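Local coordinates for protein-glutamine gamma-glutamyltransferase 2 (Pagrus major, PDB 1G0D) that probably catalyses calcium-dependent cross-linking of proteins by joining peptide-bound glutamine to the amino group of lysine or to other primary amines, at residues Asp397-Ile402 and Arg409-Glu414. Sequence-based numbering, arbitrary orientation.
Sequences DTIYWI and RRKITE
Arg409 lays its guanidinium flat on the indole of Trp401, the two planes only 22° apart, in a cation-pi stack that puts CZ of Arg409 4.0 Å from the centroid of the six-membered ring of Trp401. Arg410 and Ile402 form a hydrogen-bonded pair: Arg410 N reaches Ile402 O at 2.6 Å, and Ile402 N returns to Arg410 O at 2.7 Å. The two side chains run side by side on one face of the sheet, and the Arg410 guanidinium goes on to a salt bridge with Asp566. Lys411, which forms a non-hydrogen-bonded antiparallel pair with Trp401, lies over the opposite face of the indole, toward its rim. With CG anti to the backbone N (chi1 -158°), its extended chain runs along the ring, CG of Lys411 resting 3.6 Å from the centroid of the Trp401 six-membered ring, and CE continues to CG2 of Ile399. The indole is thus held between lysine methylenes and a guanidinium, while its NE1 is bonded to Asp309. Ile412 N donates nearly straight to Tyr400 O (3.0 Å), and CG1 of Ile412 packs against CG1 of Ile402 at 3.9 Å. Beyond that bond the strands separate, and a water bridges Ile412 O to Tyr400 N. The pairing is that of a twisted antiparallel beta hairpin, set between strands 307-312 and 573-581 in a mixed sheet.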
ATOM      1  N   ASP A 397      17.983 -16.661   2.231  1.00 27.45           N
ATOM      2  CA  ASP A 397      18.497 -17.460   3.366  1.00 26.73           C
ATOM      3  C   ASP A 397      19.628 -16.783   4.104  1.00 27.03           C
ATOM      4  O   ASP A 397      20.726 -16.705   3.570  1.00 29.01           O
ATOM      5  CB  ASP A 397      19.029 -18.826   2.912  1.00 25.96           C
ATOM      6  CG  ASP A 397      19.206 -19.812   4.082  1.00 26.96           C
ATOM      7  OD1 ASP A 397      18.361 -19.834   4.994  1.00 24.43           O
ATOM      8  OD2 ASP A 397      20.186 -20.578   4.098  1.00 27.47           O
ATOM      9  N   THR A 398      19.356 -16.298   5.317  1.00 27.67           N
ATOM     10  CA  THR A 398      20.362 -15.658   6.170  1.00 27.22           C
ATOM     11  C   THR A 398      20.774 -16.641   7.277  1.00 27.11           C
ATOM     12  O   THR A 398      19.948 -17.101   8.077  1.00 24.95           O
ATOM     13  CB  THR A 398      19.837 -14.323   6.846  1.00 27.22           C
ATOM     14  OG1 THR A 398      20.314 -13.179   6.125  1.00 36.74           O
ATOM     15  CG2 THR A 398      20.368 -14.167   8.243  1.00 25.58           C
ATOM     16  N   ILE A 399      22.057 -16.979   7.303  1.00 25.85           N
ATOM     17  CA  ILE A 399      22.576 -17.861   8.324  1.00 22.64           C
ATOM     18  C   ILE A 399      23.512 -17.048   9.224  1.00 24.11           C
ATOM     19  O   ILE A 399      24.482 -16.488   8.733  1.00 27.25           O
ATOM     20  CB  ILE A 399      23.351 -18.986   7.677  1.00 19.78           C
ATOM     21  CG1 ILE A 399      22.379 -19.856   6.884  1.00 17.09           C
ATOM     22  CG2 ILE A 399      24.111 -19.779   8.741  1.00 19.24           C
ATOM     23  CD1 ILE A 399      23.061 -20.890   6.002  1.00 17.27           C
ATOM     24  N   TYR A 400      23.224 -16.966  10.522  1.00 23.04           N
ATOM     25  CA  TYR A 400      24.078 -16.216  11.455  1.00 24.95           C
ATOM     26  C   TYR A 400      25.295 -17.005  11.944  1.00 23.76           C
ATOM     27  O   TYR A 400      25.199 -18.204  12.158  1.00 25.75           O
ATOM     28  CB  TYR A 400      23.293 -15.838  12.676  1.00 30.64           C
ATOM     29  CG  TYR A 400      22.402 -14.659  12.483  1.00 39.01           C
ATOM     30  CD1 TYR A 400      21.152 -14.796  11.864  1.00 38.75           C
ATOM     31  CD2 TYR A 400      22.744 -13.423  13.041  1.00 42.00           C
ATOM     32  CE1 TYR A 400      20.252 -13.724  11.826  1.00 43.23           C
ATOM     33  CE2 TYR A 400      21.863 -12.347  13.015  1.00 46.54           C
ATOM     34  CZ  TYR A 400      20.610 -12.498  12.418  1.00 47.39           C
ATOM     35  OH  TYR A 400      19.713 -11.442  12.506  1.00 48.81           O
ATOM     36  N   TRP A 401      26.428 -16.338  12.142  1.00 21.17           N
ATOM     37  CA  TRP A 401      27.625 -17.030  12.622  1.00 19.12           C
ATOM     38  C   TRP A 401      28.364 -16.285  13.718  1.00 22.60           C
ATOM     39  O   TRP A 401      28.438 -15.054  13.707  1.00 22.89           O
ATOM     40  CB  TRP A 401      28.612 -17.260  11.493  1.00 15.74           C
ATOM     41  CG  TRP A 401      28.042 -17.978  10.329  1.00 18.30           C
ATOM     42  CD1 TRP A 401      27.197 -17.470   9.382  1.00 17.70           C
ATOM     43  CD2 TRP A 401      28.305 -19.332   9.947  1.00 16.70           C
ATOM     44  NE1 TRP A 401      26.920 -18.428   8.438  1.00 18.56           N
ATOM     45  CE2 TRP A 401      27.593 -19.583   8.766  1.00 17.82           C
ATOM     46  CE3 TRP A 401      29.076 -20.363  10.494  1.00 18.81           C
ATOM     47  CZ2 TRP A 401      27.627 -20.807   8.126  1.00 21.16           C
ATOM     48  CZ3 TRP A 401      29.111 -21.577   9.851  1.00 15.13           C
ATOM     49  CH2 TRP A 401      28.396 -21.791   8.688  1.00 19.99           C
ATOM     50  N   ILE A 402      28.892 -17.040  14.681  1.00 24.78           N
ATOM     51  CA  ILE A 402      29.705 -16.471  15.751  1.00 26.16           C
ATOM     52  C   ILE A 402      31.139 -16.648  15.239  1.00 28.22           C
ATOM     53  O   ILE A 402      31.659 -17.768  15.168  1.00 31.95           O
ATOM     54  CB  ILE A 402      29.600 -17.265  17.076  1.00 24.96           C
ATOM     55  CG1 ILE A 402      28.155 -17.232  17.614  1.00 23.05           C
ATOM     56  CG2 ILE A 402      30.661 -16.760  18.042  1.00 17.95           C
ATOM     57  CD1 ILE A 402      27.889 -16.259  18.732  1.00 20.66           C
ATOM     58  N   ARG A 409      34.459 -19.849  12.749  1.00 30.39           N
ATOM     59  CA  ARG A 409      33.067 -19.429  12.597  1.00 30.42           C
ATOM     60  C   ARG A 409      32.089 -20.496  13.101  1.00 32.89           C
ATOM     61  O   ARG A 409      32.063 -21.629  12.608  1.00 31.92           O
ATOM     62  CB  ARG A 409      32.771 -19.118  11.129  1.00 26.37           C
ATOM     63  CG  ARG A 409      33.466 -17.897  10.599  1.00 24.54           C
ATOM     64  CD  ARG A 409      33.305 -17.839   9.120  1.00 27.51           C
ATOM     65  NE  ARG A 409      32.922 -19.144   8.573  1.00 30.31           N
ATOM     66  CZ  ARG A 409      31.841 -19.369   7.816  1.00 32.04           C
ATOM     67  NH1 ARG A 409      30.994 -18.383   7.488  1.00 21.31           N
ATOM     68  NH2 ARG A 409      31.615 -20.591   7.362  1.00 34.13           N
ATOM     69  N   ARG A 410      31.291 -20.136  14.096  1.00 33.85           N
ATOM     70  CA  ARG A 410      30.322 -21.067  14.647  1.00 33.20           C
ATOM     71  C   ARG A 410      28.917 -20.736  14.137  1.00 32.07           C
ATOM     72  O   ARG A 410      28.390 -19.640  14.343  1.00 30.12           O
ATOM     73  CB  ARG A 410      30.394 -21.034  16.177  1.00 34.16           C
ATOM     74  CG  ARG A 410      31.826 -21.144  16.703  1.00 35.43           C
ATOM     75  CD  ARG A 410      31.923 -20.798  18.169  1.00 39.93           C
ATOM     76  NE  ARG A 410      31.218 -21.794  18.957  1.00 46.81           N
ATOM     77  CZ  ARG A 410      30.292 -21.509  19.869  1.00 51.06           C
ATOM     78  NH1 ARG A 410      29.696 -22.496  20.539  1.00 53.35           N
ATOM     79  NH2 ARG A 410      29.970 -20.244  20.117  1.00 52.26           N
ATOM     80  N   LYS A 411      28.324 -21.708  13.463  1.00 31.16           N
ATOM     81  CA  LYS A 411      26.999 -21.559  12.894  1.00 32.63           C
ATOM     82  C   LYS A 411      25.932 -21.566  13.976  1.00 34.74           C
ATOM     83  O   LYS A 411      25.839 -22.504  14.780  1.00 36.60           O
ATOM     84  CB  LYS A 411      26.756 -22.697  11.925  1.00 31.80           C
ATOM     85  CG  LYS A 411      25.728 -22.423  10.915  1.00 35.05           C
ATOM     86  CD  LYS A 411      25.449 -23.698  10.189  1.00 40.80           C
ATOM     87  CE  LYS A 411      24.924 -23.437   8.787  1.00 51.73           C
ATOM     88  NZ  LYS A 411      25.265 -24.496   7.756  1.00 55.06           N
ATOM     89  N   ILE A 412      25.134 -20.508  14.016  1.00 34.53           N
ATOM     90  CA  ILE A 412      24.070 -20.426  15.006  1.00 31.75           C
ATOM     91  C   ILE A 412      22.852 -21.143  14.474  1.00 33.34           C
ATOM     92  O   ILE A 412      22.449 -20.913  13.329  1.00 32.14           O
ATOM     93  CB  ILE A 412      23.661 -18.991  15.275  1.00 30.13           C
ATOM     94  CG1 ILE A 412      24.812 -18.252  15.968  1.00 27.16           C
ATOM     95  CG2 ILE A 412      22.381 -18.979  16.094  1.00 28.04           C
ATOM     96  CD1 ILE A 412      24.486 -16.855  16.448  1.00 26.22           C
ATOM     97  N   THR A 413      22.281 -22.029  15.288  1.00 37.11           N
ATOM     98  CA  THR A 413      21.077 -22.762  14.886  1.00 38.77           C
ATOM     99  C   THR A 413      19.940 -21.878  15.327  1.00 36.47           C
ATOM    100  O   THR A 413      19.901 -21.430  16.475  1.00 32.34           O
ATOM    101  CB  THR A 413      20.928 -24.137  15.586  1.00 40.96           C
ATOM    102  OG1 THR A 413      22.145 -24.892  15.476  1.00 43.87           O
ATOM    103  CG2 THR A 413      19.835 -24.915  14.920  1.00 40.20           C
ATOM    104  N   GLU A 414      19.010 -21.611  14.427  1.00 36.05           N
ATOM    105  CA  GLU A 414      17.943 -20.727  14.812  1.00 41.41           C
ATOM    106  C   GLU A 414      16.518 -21.242  14.715  1.00 46.86           C
ATOM    107  O   GLU A 414      16.111 -21.760  13.681  1.00 47.33           O
ATOM    108  CB  GLU A 414      18.059 -19.430  14.014  1.00 35.63           C
ATOM    109  CG  GLU A 414      17.812 -18.201  14.847  1.00 33.57           C
ATOM    110  CD  GLU A 414      17.016 -17.161  14.117  1.00 29.48           C
ATOM    111  OE1 GLU A 414      16.078 -16.593  14.734  1.00 28.35           O
ATOM    112  OE2 GLU A 414      17.334 -16.924  12.928  1.00 26.48           O
TER
HETATM  113  O   HOH W   1      21.181 -18.870  11.765  1.00 37.54           O